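Local coordinates for protein streptokinase domain B (Streptococcus dysgalactiae subsp. equisimilis, PDB 1QQR) that probably helps streptokinase, a bacterial activator with no proteolytic activity of its own, to engage plasminogen and so promote fibrinolysis, at residues Ile1-Lys6 with Asn97-Tyr102; Val10-Gln15 with Lys33-Leu38; Thr17-Asp22 with Tyr125-Gly130; Thr43-Glu48 with Glu90-Val95. All blocks are in the same frame, centred on the assembly; numbering follows the deposited sequence.

From the N terminus, the leading residues 1-6 wait for 97-102, their partner in contact 1. Strand 8-18 follows, and its first half takes strand 33-38 as antiparallel neighbour in contact 2, the first loop to close. Contact 4 closes next, joining strand 43-45 and the start of helix 46-60 to residues 90-95; contact 1 then closes its long loop. Last comes contact 3, where the end of strand 8-18 pairs in parallel with the end of strand 111-128. Contacts 2 and 4 both fall within the span of contact 1; contact 3 crosses contacts 1 and 2 and encloses contact 4. Contacts 2 and 4 meet through V10, L38 and I44, whereas contacts 1 and 3 lie about 42 Å apart, centre to centre.

Contact 1. Residues Ile1-Lys6 with Asn97-Tyr102; sequences IQNQAK and NREQAY
E99 turns its carboxylate back over the bend of the N-terminal segment. Its CG is anti to the backbone N (chi1 -152°) and the chain then kinks at chi2, which brings the two oxygens up to consecutive peptide N-H groups. OE1 takes Q2 N on its syn lone pair at 3.2 Å, and OE2 accepts from N3 N, modelled at a doubtfully short distance. The N3 amide is turned 75° to the E99 carboxylate, and I1 CD1 packs on the backbone between R98 and E99, 3.5 Å from E99 N.

Next along the chain the backbones are joined by A5 N to R98 O (2.6 Å) and Q100 N to N3 O (2.5 Å). Q100 also bends at chi2; the Q100 and K6 side chains cross at about a right angle, with Q100 OE1 against the K6 methylenes, closest to K6 CG at 3.3 Å. The same OE1 accepts from K6 N at 2.9 Å. On the N97 side, the Q4 and N97 amides are turned 65° to each other; Q4 NE2 gives N97 OD1 a weak bond (2.9 Å). A5 CB rests on R98 CG.

K6 NZ forms a salt bridge with E113, and R98 with D118 and D77. A5, R98 and Q100 pack on N116; the lead-in to strand 8-18 is thus tied to the loop that joins strands 92-94 and 102-104, both segments beside strand 111-128.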
loop_
_atom_site.group_PDB
_atom_site.type_symbol
_atom_site.label_atom_id
_atom_site.label_comp_id
_atom_site.label_asym_id
_atom_site.label_seq_id
_atom_site.Cartn_x
_atom_site.Cartn_y
_atom_site.Cartn_z
ATOM N N ILE A 1 10.076 11.592 -21.231
ATOM C CA ILE A 1 9.779 10.150 -20.998
ATOM C C ILE A 1 10.153 9.320 -22.244
ATOM O O ILE A 1 9.349 9.125 -23.158
ATOM C CB ILE A 1 8.282 9.980 -20.610
ATOM C CG1 ILE A 1 8.105 8.675 -19.844
ATOM C CG2 ILE A 1 7.370 10.087 -21.837
ATOM C CD1 ILE A 1 8.667 8.751 -18.445
ATOM N N GLN A 2 11.390 8.829 -22.258
ATOM C CA GLN A 2 11.938 8.067 -23.383
ATOM C C GLN A 2 11.518 6.604 -23.529
ATOM O O GLN A 2 11.008 6.190 -24.571
ATOM C CB GLN A 2 13.465 8.140 -23.326
ATOM C CG GLN A 2 14.007 9.566 -23.352
ATOM C CD GLN A 2 15.425 9.673 -22.810
ATOM O OE1 GLN A 2 16.348 9.018 -23.302
ATOM N NE2 GLN A 2 15.604 10.507 -21.788
ATOM N N ASN A 3 11.753 5.819 -22.488
ATOM C CA ASN A 3 11.428 4.401 -22.507
ATOM C C ASN A 3 10.413 4.113 -21.413
ATOM O O ASN A 3 10.768 3.732 -20.303
ATOM C CB ASN A 3 12.700 3.590 -22.268
ATOM C CG ASN A 3 13.950 4.356 -22.652
ATOM O OD1 ASN A 3 14.118 4.757 -23.808
ATOM N ND2 ASN A 3 14.832 4.580 -21.679
ATOM N N GLN A 4 9.145 4.299 -21.739
ATOM C CA GLN A 4 8.074 4.084 -20.791
ATOM C C GLN A 4 8.101 2.683 -20.202
ATOM O O GLN A 4 8.206 1.696 -20.930
ATOM C CB GLN A 4 6.733 4.313 -21.480
ATOM C CG GLN A 4 5.540 4.338 -20.546
ATOM C CD GLN A 4 4.239 4.449 -21.304
ATOM O OE1 GLN A 4 3.765 3.470 -21.890
ATOM N NE2 GLN A 4 3.657 5.647 -21.316
ATOM N N ALA A 5 8.000 2.599 -18.877
ATOM C CA ALA A 5 7.983 1.306 -18.211
ATOM C C ALA A 5 6.948 0.433 -18.919
ATOM O O ALA A 5 5.903 0.915 -19.336
ATOM C CB ALA A 5 7.619 1.486 -16.751
ATOM N N LYS A 6 7.235 -0.849 -19.050
ATOM C CA LYS A 6 6.333 -1.757 -19.731
ATOM C C LYS A 6 5.345 -2.419 -18.773
ATOM O O LYS A 6 4.349 -3.024 -19.192
ATOM C CB LYS A 6 7.170 -2.828 -20.439
ATOM C CG LYS A 6 8.269 -2.216 -21.325
ATOM C CD LYS A 6 9.383 -3.195 -21.664
ATOM C CE LYS A 6 10.550 -2.460 -22.321
ATOM N NZ LYS A 6 11.743 -3.336 -22.532
ATOM N N ASN A 97 3.014 7.247 -14.923
ATOM C CA ASN A 97 3.887 7.011 -16.077
ATOM C C ASN A 97 5.330 7.131 -15.626
ATOM O O ASN A 97 5.665 7.957 -14.771
ATOM C CB ASN A 97 3.627 8.052 -17.177
ATOM C CG ASN A 97 4.099 7.594 -18.547
ATOM O OD1 ASN A 97 4.649 6.499 -18.711
ATOM N ND2 ASN A 97 3.875 8.433 -19.546
ATOM N N ARG A 98 6.193 6.309 -16.196
ATOM C CA ARG A 98 7.584 6.364 -15.805
ATOM C C ARG A 98 8.530 5.711 -16.792
ATOM O O ARG A 98 8.149 4.908 -17.660
ATOM C CB ARG A 98 7.776 5.701 -14.424
ATOM C CG ARG A 98 7.699 4.166 -14.478
ATOM C CD ARG A 98 7.385 3.549 -13.120
ATOM N NE ARG A 98 6.019 3.828 -12.671
ATOM C CZ ARG A 98 5.547 3.538 -11.455
ATOM N NH1 ARG A 98 6.334 2.968 -10.548
ATOM N NH2 ARG A 98 4.269 3.774 -11.157
ATOM N N GLU A 99 9.792 6.062 -16.598
ATOM C CA GLU A 99 10.905 5.554 -17.374
ATOM C C GLU A 99 11.090 4.096 -16.957
ATOM O O GLU A 99 10.936 3.770 -15.787
ATOM C CB GLU A 99 12.141 6.374 -17.023
ATOM C CG GLU A 99 13.144 6.457 -18.131
ATOM C CD GLU A 99 12.603 7.174 -19.341
ATOM O OE1 GLU A 99 12.285 8.374 -19.220
ATOM O OE2 GLU A 99 12.498 6.531 -20.403
ATOM N N GLN A 100 11.403 3.223 -17.906
ATOM C CA GLN A 100 11.599 1.798 -17.623
ATOM C C GLN A 100 12.813 1.611 -16.716
ATOM O O GLN A 100 13.880 2.142 -16.988
ATOM C CB GLN A 100 11.812 1.026 -18.925
ATOM C CG GLN A 100 12.293 -0.394 -18.743
ATOM C CD GLN A 100 11.211 -1.315 -18.238
ATOM O OE1 GLN A 100 10.107 -1.338 -18.779
ATOM N NE2 GLN A 100 11.522 -2.099 -17.210
ATOM N N ALA A 101 12.646 0.840 -15.647
ATOM C CA ALA A 101 13.734 0.602 -14.697
ATOM C C ALA A 101 14.839 -0.315 -15.226
ATOM O O ALA A 101 14.581 -1.255 -16.001
ATOM C CB ALA A 101 13.176 -0.008 -13.409
ATOM N N TYR A 102 16.065 -0.056 -14.782
ATOM C CA TYR A 102 17.186 -0.917 -15.149
ATOM C C TYR A 102 18.328 -0.762 -14.158
ATOM O O TYR A 102 18.400 0.223 -13.427
ATOM C CB TYR A 102 17.734 -0.574 -16.537
ATOM C CG TYR A 102 18.525 0.708 -16.536
ATOM C CD1 TYR A 102 17.880 1.939 -16.589
ATOM C CD2 TYR A 102 19.926 0.693 -16.405
ATOM C CE1 TYR A 102 18.588 3.135 -16.508
ATOM C CE2 TYR A 102 20.656 1.894 -16.330
ATOM C CZ TYR A 102 19.974 3.103 -16.384
ATOM O OH TYR A 102 20.656 4.281 -16.339
#

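Contact 2. Residues Val10-Gln15 with Lys33-Leu38; sequences VEYTVQ and KLLKTL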
loop_
_atom_site.group_PDB
_atom_site.type_symbol
_atom_site.label_atom_id
_atom_site.label_comp_id
_atom_site.label_asym_id
_atom_site.label_seq_id
_atom_site.Cartn_x
_atom_site.Cartn_y
_atom_site.Cartn_z
ATOM N N VAL A 10 2.500 -3.850 -8.606
ATOM C CA VAL A 10 1.960 -3.063 -7.511
ATOM C C VAL A 10 2.002 -3.878 -6.227
ATOM O O VAL A 10 1.269 -4.863 -6.074
ATOM C CB VAL A 10 0.500 -2.622 -7.787
ATOM C CG1 VAL A 10 -0.017 -1.755 -6.644
ATOM C CG2 VAL A 10 0.424 -1.861 -9.086
ATOM N N GLU A 11 2.887 -3.476 -5.323
ATOM C CA GLU A 11 3.001 -4.138 -4.041
ATOM C C GLU A 11 2.220 -3.365 -2.977
ATOM O O GLU A 11 2.040 -2.140 -3.054
ATOM C CB GLU A 11 4.464 -4.286 -3.642
ATOM C CG GLU A 11 5.142 -5.447 -4.344
ATOM C CD GLU A 11 6.655 -5.430 -4.194
ATOM O OE1 GLU A 11 7.154 -5.225 -3.071
ATOM O OE2 GLU A 11 7.352 -5.633 -5.207
ATOM N N TYR A 12 1.778 -4.091 -1.961
ATOM C CA TYR A 12 0.966 -3.486 -0.923
ATOM C C TYR A 12 1.435 -3.810 0.473
ATOM O O TYR A 12 1.820 -4.937 0.770
ATOM C CB TYR A 12 -0.471 -3.978 -1.103
ATOM C CG TYR A 12 -1.477 -3.377 -0.163
ATOM C CD1 TYR A 12 -1.934 -2.086 -0.340
ATOM C CD2 TYR A 12 -1.988 -4.120 0.901
ATOM C CE1 TYR A 12 -2.882 -1.538 0.517
ATOM C CE2 TYR A 12 -2.943 -3.587 1.776
ATOM C CZ TYR A 12 -3.391 -2.295 1.577
ATOM O OH TYR A 12 -4.385 -1.780 2.392
ATOM N N THR A 13 1.445 -2.802 1.322
ATOM C CA THR A 13 1.777 -3.016 2.714
ATOM C C THR A 13 0.809 -2.170 3.563
ATOM O O THR A 13 0.464 -1.031 3.213
ATOM C CB THR A 13 3.235 -2.681 3.040
ATOM O OG1 THR A 13 3.492 -3.077 4.388
ATOM C CG2 THR A 13 3.518 -1.214 2.913
ATOM N N VAL A 14 0.342 -2.758 4.651
ATOM C CA VAL A 14 -0.607 -2.104 5.529
ATOM C C VAL A 14 -0.245 -2.291 6.997
ATOM O O VAL A 14 0.194 -3.362 7.414
ATOM C CB VAL A 14 -2.049 -2.653 5.291
ATOM C CG1 VAL A 14 -2.102 -4.128 5.586
ATOM C CG2 VAL A 14 -3.052 -1.907 6.152
ATOM N N GLN A 15 -0.420 -1.220 7.761
ATOM C CA GLN A 15 -0.169 -1.212 9.193
ATOM C C GLN A 15 -1.543 -1.001 9.873
ATOM O O GLN A 15 -2.364 -0.196 9.407
ATOM C CB GLN A 15 0.810 -0.076 9.535
ATOM C CG GLN A 15 0.765 0.376 10.998
ATOM C CD GLN A 15 1.761 1.498 11.324
ATOM O OE1 GLN A 15 1.811 2.538 10.642
ATOM N NE2 GLN A 15 2.550 1.294 12.379
ATOM N N LYS A 33 2.821 -7.484 -0.027
ATOM C CA LYS A 33 2.111 -8.499 -0.764
ATOM C C LYS A 33 1.976 -7.931 -2.174
ATOM O O LYS A 33 1.706 -6.737 -2.343
ATOM C CB LYS A 33 0.744 -8.689 -0.129
ATOM C CG LYS A 33 -0.244 -9.465 -0.956
ATOM C CD LYS A 33 -1.603 -9.459 -0.280
ATOM C CE LYS A 33 -2.632 -10.210 -1.098
ATOM N NZ LYS A 33 -3.929 -10.203 -0.367
ATOM N N LEU A 34 2.212 -8.754 -3.190
ATOM C CA LEU A 34 2.053 -8.258 -4.551
ATOM C C LEU A 34 0.568 -8.282 -4.802
ATOM O O LEU A 34 -0.083 -9.305 -4.635
ATOM C CB LEU A 34 2.738 -9.143 -5.599
ATOM C CG LEU A 34 2.431 -8.529 -6.979
ATOM C CD1 LEU A 34 3.625 -7.727 -7.459
ATOM C CD2 LEU A 34 2.058 -9.598 -7.981
ATOM N N LEU A 35 0.023 -7.140 -5.173
ATOM C CA LEU A 35 -1.389 -7.065 -5.465
ATOM C C LEU A 35 -1.580 -7.576 -6.882
ATOM O O LEU A 35 -2.329 -8.510 -7.129
ATOM C CB LEU A 35 -1.835 -5.620 -5.388
ATOM C CG LEU A 35 -2.883 -5.301 -4.344
ATOM C CD1 LEU A 35 -2.529 -6.010 -3.028
ATOM C CD2 LEU A 35 -2.973 -3.784 -4.205
ATOM N N LYS A 36 -0.890 -6.935 -7.816
ATOM C CA LYS A 36 -0.972 -7.306 -9.216
ATOM C C LYS A 36 0.023 -6.526 -10.072
ATOM O O LYS A 36 0.649 -5.566 -9.619
ATOM C CB LYS A 36 -2.398 -7.075 -9.728
ATOM C CG LYS A 36 -2.993 -5.721 -9.372
ATOM C CD LYS A 36 -4.518 -5.710 -9.611
ATOM C CE LYS A 36 -5.198 -4.445 -9.036
ATOM N NZ LYS A 36 -6.679 -4.333 -9.309
ATOM N N THR A 37 0.168 -6.963 -11.310
ATOM C CA THR A 37 1.044 -6.315 -12.257
ATOM C C THR A 37 0.113 -5.575 -13.191
ATOM O O THR A 37 -0.754 -6.171 -13.813
ATOM C CB THR A 37 1.855 -7.356 -13.011
ATOM O OG1 THR A 37 2.524 -8.179 -12.052
ATOM C CG2 THR A 37 2.898 -6.687 -13.906
ATOM N N LEU A 38 0.274 -4.266 -13.263
ATOM C CA LEU A 38 -0.595 -3.447 -14.090
ATOM C C LEU A 38 0.214 -2.667 -15.093
ATOM O O LEU A 38 1.437 -2.747 -15.120
ATOM C CB LEU A 38 -1.369 -2.458 -13.211
ATOM C CG LEU A 38 -2.323 -3.101 -12.207
ATOM C CD1 LEU A 38 -3.010 -2.008 -11.388
ATOM C CD2 LEU A 38 -3.347 -3.940 -12.960
#
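L35 lays its CD1 methyl against Y12, 3.5 Å from Y12 CB and 4.0 Å from Y12 CG, approaching the ring obliquely. Y12 CG stands anti to the backbone N (chi1 -176°); the phenol leads away from strand 33-38, and its OH hydrogen-bonds E122 of strand 111-128. Towards the other end, V10 CG2 touches L38 CD1 at 4.1 Å, while V10 CG1 faces L35 CD2 more loosely. E11 and L34 form the non-hydrogen-bonded pair; their chains cross at about a right angle, with E11 CG against L34 CD1.

Two reciprocal backbone bonds join Y12 and K33, Y12 N to K33 O at 2.7 Å and K33 N to Y12 O at 2.9 Å. At V10 the pattern changes. V10 N donates to K36 O (2.7 Å), but V10 O is shared: L35 N reaches it at 2.7 Å and K36 N only weakly at 3.5 Å. The extra residue gives L35 a helical-like backbone (phi -81°, psi -57°) and turns its side chain toward strand 10-15.

Helix 46-60 supplies L49 for both Y12 and L35, and I120 of strand 111-128 packs on V10. With L35 and K36 both opposite V10, this is a classic beta bulge, set in the beta-grasp fold known for streptokinase and staphylokinase domains, in which a mixed sheet packs against a helix, here 46-60.

Contact 3. Residues Thr17-Asp22 with Tyr125-Gly130; sequences TPLNPD and YVLKKG
L19 spreads its two methyls over Y125, V126 and L127. Its CB stands 4.0 Å from V126 O; CG, beside the backbone N and anti to the carbonyl carbon (chi1 -82°), keeps the same distance from that oxygen, and there the branch divides. L19 CD1 lies 4.0 Å from Y125 CD2, the side chains crossing at about a right angle; L19 CD2 comes tightly to V126 O at 2.9 Å and also packs on L127 CD1 at 3.8 Å.

L19 N donates to V126 O at 3.0 Å, and V126 N gives the matching parallel-strand bond to T17 O at 2.8 Å, coming from 49° above the carbonyl plane. T17 lies alongside the Y125 ring, pointing the same way, and V126 CG2 sits 3.6 Å from P18 CA.

At the end of the strand, K128 bends at chi3 and chi4 to bring NZ within a long 3.7 Å salt bridge of D22 OD2, an oxygen also hydrogen-bonded by Y64 OH. The mixture implies a joint held by two backbone bonds and apolar contact, with the long charge pair probably adding only modestly.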
loop_
_atom_site.group_PDB
_atom_site.type_symbol
_atom_site.label_atom_id
_atom_site.label_comp_id
_atom_site.label_asym_id
_atom_site.label_seq_id
_atom_site.Cartn_x
_atom_site.Cartn_y
_atom_site.Cartn_z
ATOM N N THR A 17 -3.676 -0.030 13.413
ATOM C CA THR A 17 -3.601 0.529 14.764
ATOM C C THR A 17 -4.945 0.435 15.489
ATOM O O THR A 17 -5.914 1.075 15.104
ATOM C CB THR A 17 -3.143 1.993 14.746
ATOM O OG1 THR A 17 -1.899 2.086 14.049
ATOM C CG2 THR A 17 -2.934 2.504 16.178
ATOM N N PRO A 18 -5.010 -0.375 16.553
ATOM C CA PRO A 18 -6.220 -0.583 17.359
ATOM C C PRO A 18 -6.567 0.648 18.179
ATOM O O PRO A 18 -5.677 1.266 18.743
ATOM C CB PRO A 18 -5.841 -1.774 18.227
ATOM C CG PRO A 18 -4.399 -1.548 18.464
ATOM C CD PRO A 18 -3.886 -1.170 17.088
ATOM N N LEU A 19 -7.850 1.011 18.234
ATOM C CA LEU A 19 -8.273 2.187 18.987
ATOM C C LEU A 19 -7.847 2.128 20.451
ATOM O O LEU A 19 -7.434 3.141 21.008
ATOM C CB LEU A 19 -9.776 2.412 18.845
ATOM C CG LEU A 19 -10.209 3.152 17.557
ATOM C CD1 LEU A 19 -9.103 4.107 17.103
ATOM C CD2 LEU A 19 -10.486 2.172 16.451
ATOM N N ASN A 20 -7.948 0.964 21.085
ATOM C CA ASN A 20 -7.433 0.828 22.445
ATOM C C ASN A 20 -6.461 -0.370 22.425
ATOM O O ASN A 20 -6.710 -1.371 21.746
ATOM C CB ASN A 20 -8.557 0.697 23.501
ATOM C CG ASN A 20 -9.557 -0.394 23.192
ATOM O OD1 ASN A 20 -9.229 -1.582 23.221
ATOM N ND2 ASN A 20 -10.800 0.004 22.912
ATOM N N PRO A 21 -5.332 -0.266 23.161
ATOM C CA PRO A 21 -4.256 -1.267 23.275
ATOM C C PRO A 21 -4.553 -2.754 23.112
ATOM O O PRO A 21 -5.624 -3.236 23.470
ATOM C CB PRO A 21 -3.628 -0.955 24.639
ATOM C CG PRO A 21 -4.734 -0.279 25.387
ATOM C CD PRO A 21 -5.292 0.632 24.329
ATOM N N ASP A 22 -3.575 -3.465 22.555
ATOM C CA ASP A 22 -3.630 -4.909 22.340
ATOM C C ASP A 22 -2.236 -5.365 21.905
ATOM O O ASP A 22 -1.693 -4.873 20.916
ATOM C CB ASP A 22 -4.652 -5.279 21.262
ATOM C CG ASP A 22 -4.713 -6.787 21.004
ATOM O OD1 ASP A 22 -3.644 -7.421 20.844
ATOM O OD2 ASP A 22 -5.829 -7.344 20.952
ATOM N N TYR A 125 -7.068 2.525 11.246
ATOM C CA TYR A 125 -7.350 2.402 12.665
ATOM C C TYR A 125 -8.307 1.222 12.700
ATOM O O TYR A 125 -9.207 1.159 11.868
ATOM C CB TYR A 125 -8.053 3.659 13.184
ATOM C CG TYR A 125 -7.085 4.781 13.446
ATOM C CD1 TYR A 125 -7.073 5.924 12.646
ATOM C CD2 TYR A 125 -6.135 4.672 14.461
ATOM C CE1 TYR A 125 -6.122 6.930 12.851
ATOM C CE2 TYR A 125 -5.189 5.665 14.673
ATOM C CZ TYR A 125 -5.184 6.789 13.866
ATOM O OH TYR A 125 -4.228 7.763 14.066
ATOM N N VAL A 126 -8.099 0.269 13.604
ATOM C CA VAL A 126 -9.015 -0.874 13.698
ATOM C C VAL A 126 -9.708 -0.981 15.060
ATOM O O VAL A 126 -9.249 -0.436 16.062
ATOM C CB VAL A 126 -8.307 -2.209 13.388
ATOM C CG1 VAL A 126 -7.753 -2.174 11.963
ATOM C CG2 VAL A 126 -7.210 -2.469 14.405
ATOM N N LEU A 127 -10.802 -1.719 15.104
ATOM C CA LEU A 127 -11.583 -1.831 16.332
ATOM C C LEU A 127 -11.977 -3.275 16.593
ATOM O O LEU A 127 -12.332 -4.001 15.657
ATOM C CB LEU A 127 -12.842 -0.977 16.150
ATOM C CG LEU A 127 -13.880 -0.708 17.225
ATOM C CD1 LEU A 127 -13.408 0.422 18.130
ATOM C CD2 LEU A 127 -15.164 -0.289 16.552
ATOM N N LYS A 128 -11.913 -3.717 17.846
ATOM C CA LYS A 128 -12.321 -5.086 18.115
ATOM C C LYS A 128 -13.825 -5.024 17.878
ATOM O O LYS A 128 -14.475 -4.080 18.318
ATOM C CB LYS A 128 -12.005 -5.498 19.558
ATOM C CG LYS A 128 -11.771 -7.008 19.725
ATOM C CD LYS A 128 -11.865 -7.462 21.183
ATOM C CE LYS A 128 -10.779 -6.854 22.063
ATOM N NZ LYS A 128 -9.409 -7.386 21.765
ATOM N N LYS A 129 -14.371 -5.987 17.142
ATOM C CA LYS A 129 -15.796 -5.970 16.853
ATOM C C LYS A 129 -16.576 -6.121 18.139
ATOM O O LYS A 129 -16.152 -6.828 19.061
ATOM C CB LYS A 129 -16.167 -7.063 15.838
ATOM C CG LYS A 129 -16.158 -6.539 14.395
ATOM C CD LYS A 129 -16.922 -7.433 13.420
ATOM C CE LYS A 129 -16.229 -8.773 13.242
ATOM N NZ LYS A 129 -16.944 -9.632 12.259
ATOM N N GLY A 130 -17.715 -5.445 18.200
ATOM C CA GLY A 130 -18.502 -5.478 19.415
ATOM C C GLY A 130 -18.161 -4.237 20.230
ATOM O O GLY A 130 -19.028 -3.660 20.891
#

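Contact 4. Residues Thr43-Glu48 with Glu90-Val95; sequences TITSQE and EFTYRV
S46 gathers three hydrogen bonds with E90 and F91. Its hydroxyl donates to E90 OE2 at 2.5 Å, on the anti lone pair of that oxygen, and accepts from F91 N at 2.9 Å, while S46 N donates to F91 O at 2.8 Å. With chi1 47°, OG is tucked between the backbone N and the carbonyl carbon, facing both partners. Further along, I44 and Y93 form a hydrogen-bonded antiparallel pair, Y93 N to I44 O being nearly straight (173° at the hydrogen). T45 and E48 make a capping box: T45 N donates to E48 OE2 at 2.8 Å, and E48 N returns a weak bond to T45 OG1.

Two flat groups are covered by the other segment. S46 CB stands over the centre of the F91 ring, 3.6 Å from its centroid, a CH-pi contact. The Q47 amide stacks on the E90 carboxylate, the planes 21° apart, with Q47 OE1 3.6 Å from E90 CD.

Apolar contact is lighter: T45 CG2 meets T92 CG2 at 3.6 Å, and I44 CD1 lies at the Y93 ring edge.

Strand 43-45 runs directly into helix 46-60, with strand 92-94 antiparallel beside it. F91 and Y93 pack on strand 64-76, I44 on V10 and I120, and Y93 OH bonds to D118 of strand 111-128.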
loop_
_atom_site.group_PDB
_atom_site.type_symbol
_atom_site.label_atom_id
_atom_site.label_comp_id
_atom_site.label_asym_id
_atom_site.label_seq_id
_atom_site.Cartn_x
_atom_site.Cartn_y
_atom_site.Cartn_z
ATOM N N THR A 43 -5.930 1.713 -13.132
ATOM C CA THR A 43 -6.321 2.328 -11.877
ATOM C C THR A 43 -6.613 1.316 -10.791
ATOM O O THR A 43 -6.897 0.161 -11.067
ATOM C CB THR A 43 -7.570 3.178 -12.035
ATOM O OG1 THR A 43 -8.624 2.347 -12.530
ATOM C CG2 THR A 43 -7.310 4.353 -12.972
ATOM N N ILE A 44 -6.532 1.792 -9.555
ATOM C CA ILE A 44 -6.795 1.014 -8.351
ATOM C C ILE A 44 -7.617 1.997 -7.538
ATOM O O ILE A 44 -7.232 3.154 -7.443
ATOM C CB ILE A 44 -5.494 0.693 -7.611
ATOM C CG1 ILE A 44 -4.600 -0.151 -8.513
ATOM C CG2 ILE A 44 -5.779 -0.078 -6.350
ATOM C CD1 ILE A 44 -3.217 -0.320 -7.996
ATOM N N THR A 45 -8.738 1.551 -6.976
ATOM C CA THR A 45 -9.603 2.436 -6.206
ATOM C C THR A 45 -9.473 2.156 -4.720
ATOM O O THR A 45 -9.028 1.072 -4.319
ATOM C CB THR A 45 -11.081 2.214 -6.563
ATOM O OG1 THR A 45 -11.406 0.831 -6.360
ATOM C CG2 THR A 45 -11.346 2.567 -8.014
ATOM N N SER A 46 -9.884 3.131 -3.910
ATOM C CA SER A 46 -9.856 2.985 -2.458
ATOM C C SER A 46 -10.726 1.808 -1.993
ATOM O O SER A 46 -10.377 1.120 -1.036
ATOM C CB SER A 46 -10.319 4.274 -1.805
ATOM O OG SER A 46 -11.499 4.726 -2.431
ATOM N N GLN A 47 -11.833 1.536 -2.677
ATOM C CA GLN A 47 -12.663 0.400 -2.256
ATOM C C GLN A 47 -11.924 -0.920 -2.412
ATOM O O GLN A 47 -12.040 -1.812 -1.575
ATOM C CB GLN A 47 -13.984 0.342 -3.033
ATOM C CG GLN A 47 -14.953 1.471 -2.694
ATOM C CD GLN A 47 -14.719 2.711 -3.516
ATOM O OE1 GLN A 47 -15.463 3.682 -3.407
ATOM N NE2 GLN A 47 -13.686 2.692 -4.347
ATOM N N GLU A 48 -11.169 -1.050 -3.493
ATOM C CA GLU A 48 -10.387 -2.257 -3.720
ATOM C C GLU A 48 -9.314 -2.413 -2.645
ATOM O O GLU A 48 -9.044 -3.523 -2.191
ATOM C CB GLU A 48 -9.707 -2.197 -5.080
ATOM C CG GLU A 48 -10.689 -2.057 -6.235
ATOM C CD GLU A 48 -9.987 -2.016 -7.587
ATOM O OE1 GLU A 48 -10.173 -2.969 -8.375
ATOM O OE2 GLU A 48 -9.249 -1.037 -7.847
ATOM N N GLU A 90 -13.106 8.822 -0.909
ATOM C CA GLU A 90 -12.757 7.703 -1.773
ATOM C C GLU A 90 -11.812 8.246 -2.839
ATOM O O GLU A 90 -11.826 9.442 -3.137
ATOM C CB GLU A 90 -14.006 7.121 -2.414
ATOM C CG GLU A 90 -15.008 6.617 -1.390
ATOM C CD GLU A 90 -14.462 5.502 -0.508
ATOM O OE1 GLU A 90 -15.160 5.099 0.445
ATOM O OE2 GLU A 90 -13.343 5.012 -0.764
ATOM N N PHE A 91 -10.970 7.387 -3.395
ATOM C CA PHE A 91 -10.026 7.840 -4.401
ATOM C C PHE A 91 -9.690 6.766 -5.418
ATOM O O PHE A 91 -10.002 5.595 -5.233
ATOM C CB PHE A 91 -8.729 8.317 -3.720
ATOM C CG PHE A 91 -8.027 7.248 -2.875
ATOM C CD1 PHE A 91 -7.405 6.146 -3.466
ATOM C CD2 PHE A 91 -7.975 7.363 -1.486
ATOM C CE1 PHE A 91 -6.740 5.180 -2.687
ATOM C CE2 PHE A 91 -7.316 6.403 -0.701
ATOM C CZ PHE A 91 -6.697 5.308 -1.306
ATOM N N THR A 92 -9.049 7.182 -6.496
ATOM C CA THR A 92 -8.589 6.256 -7.512
ATOM C C THR A 92 -7.114 6.590 -7.717
ATOM O O THR A 92 -6.721 7.752 -7.717
ATOM C CB THR A 92 -9.302 6.449 -8.866
ATOM O OG1 THR A 92 -9.183 7.819 -9.248
ATOM C CG2 THR A 92 -10.769 6.052 -8.790
ATOM N N TYR A 93 -6.286 5.568 -7.844
ATOM C CA TYR A 93 -4.882 5.802 -8.095
ATOM C C TYR A 93 -4.612 5.267 -9.489
ATOM O O TYR A 93 -4.944 4.115 -9.808
ATOM C CB TYR A 93 -3.991 5.069 -7.097
ATOM C CG TYR A 93 -2.551 5.003 -7.580
ATOM C CD1 TYR A 93 -1.819 6.173 -7.809
ATOM C CD2 TYR A 93 -1.949 3.781 -7.874
ATOM C CE1 TYR A 93 -0.518 6.115 -8.324
ATOM C CE2 TYR A 93 -0.652 3.718 -8.399
ATOM C CZ TYR A 93 0.053 4.881 -8.623
ATOM O OH TYR A 93 1.312 4.821 -9.191
ATOM N N ARG A 94 -4.015 6.111 -10.318
ATOM C CA ARG A 94 -3.681 5.742 -11.691
ATOM C C ARG A 94 -2.196 5.412 -11.681
ATOM O O ARG A 94 -1.395 6.199 -11.196
ATOM C CB ARG A 94 -3.958 6.929 -12.625
ATOM C CG ARG A 94 -3.762 6.635 -14.091
ATOM C CD ARG A 94 -3.652 7.928 -14.898
ATOM N NE ARG A 94 -3.432 7.670 -16.322
ATOM C CZ ARG A 94 -2.972 8.567 -17.192
ATOM N NH1 ARG A 94 -2.671 9.799 -16.793
ATOM N NH2 ARG A 94 -2.815 8.228 -18.465
ATOM N N VAL A 95 -1.822 4.249 -12.192
ATOM C CA VAL A 95 -0.411 3.892 -12.196
ATOM C C VAL A 95 0.365 4.909 -12.998
ATOM O O VAL A 95 0.266 4.967 -14.224
ATOM C CB VAL A 95 -0.194 2.506 -12.769
ATOM C CG1 VAL A 95 1.286 2.192 -12.812
ATOM C CG2 VAL A 95 -0.931 1.491 -11.915
#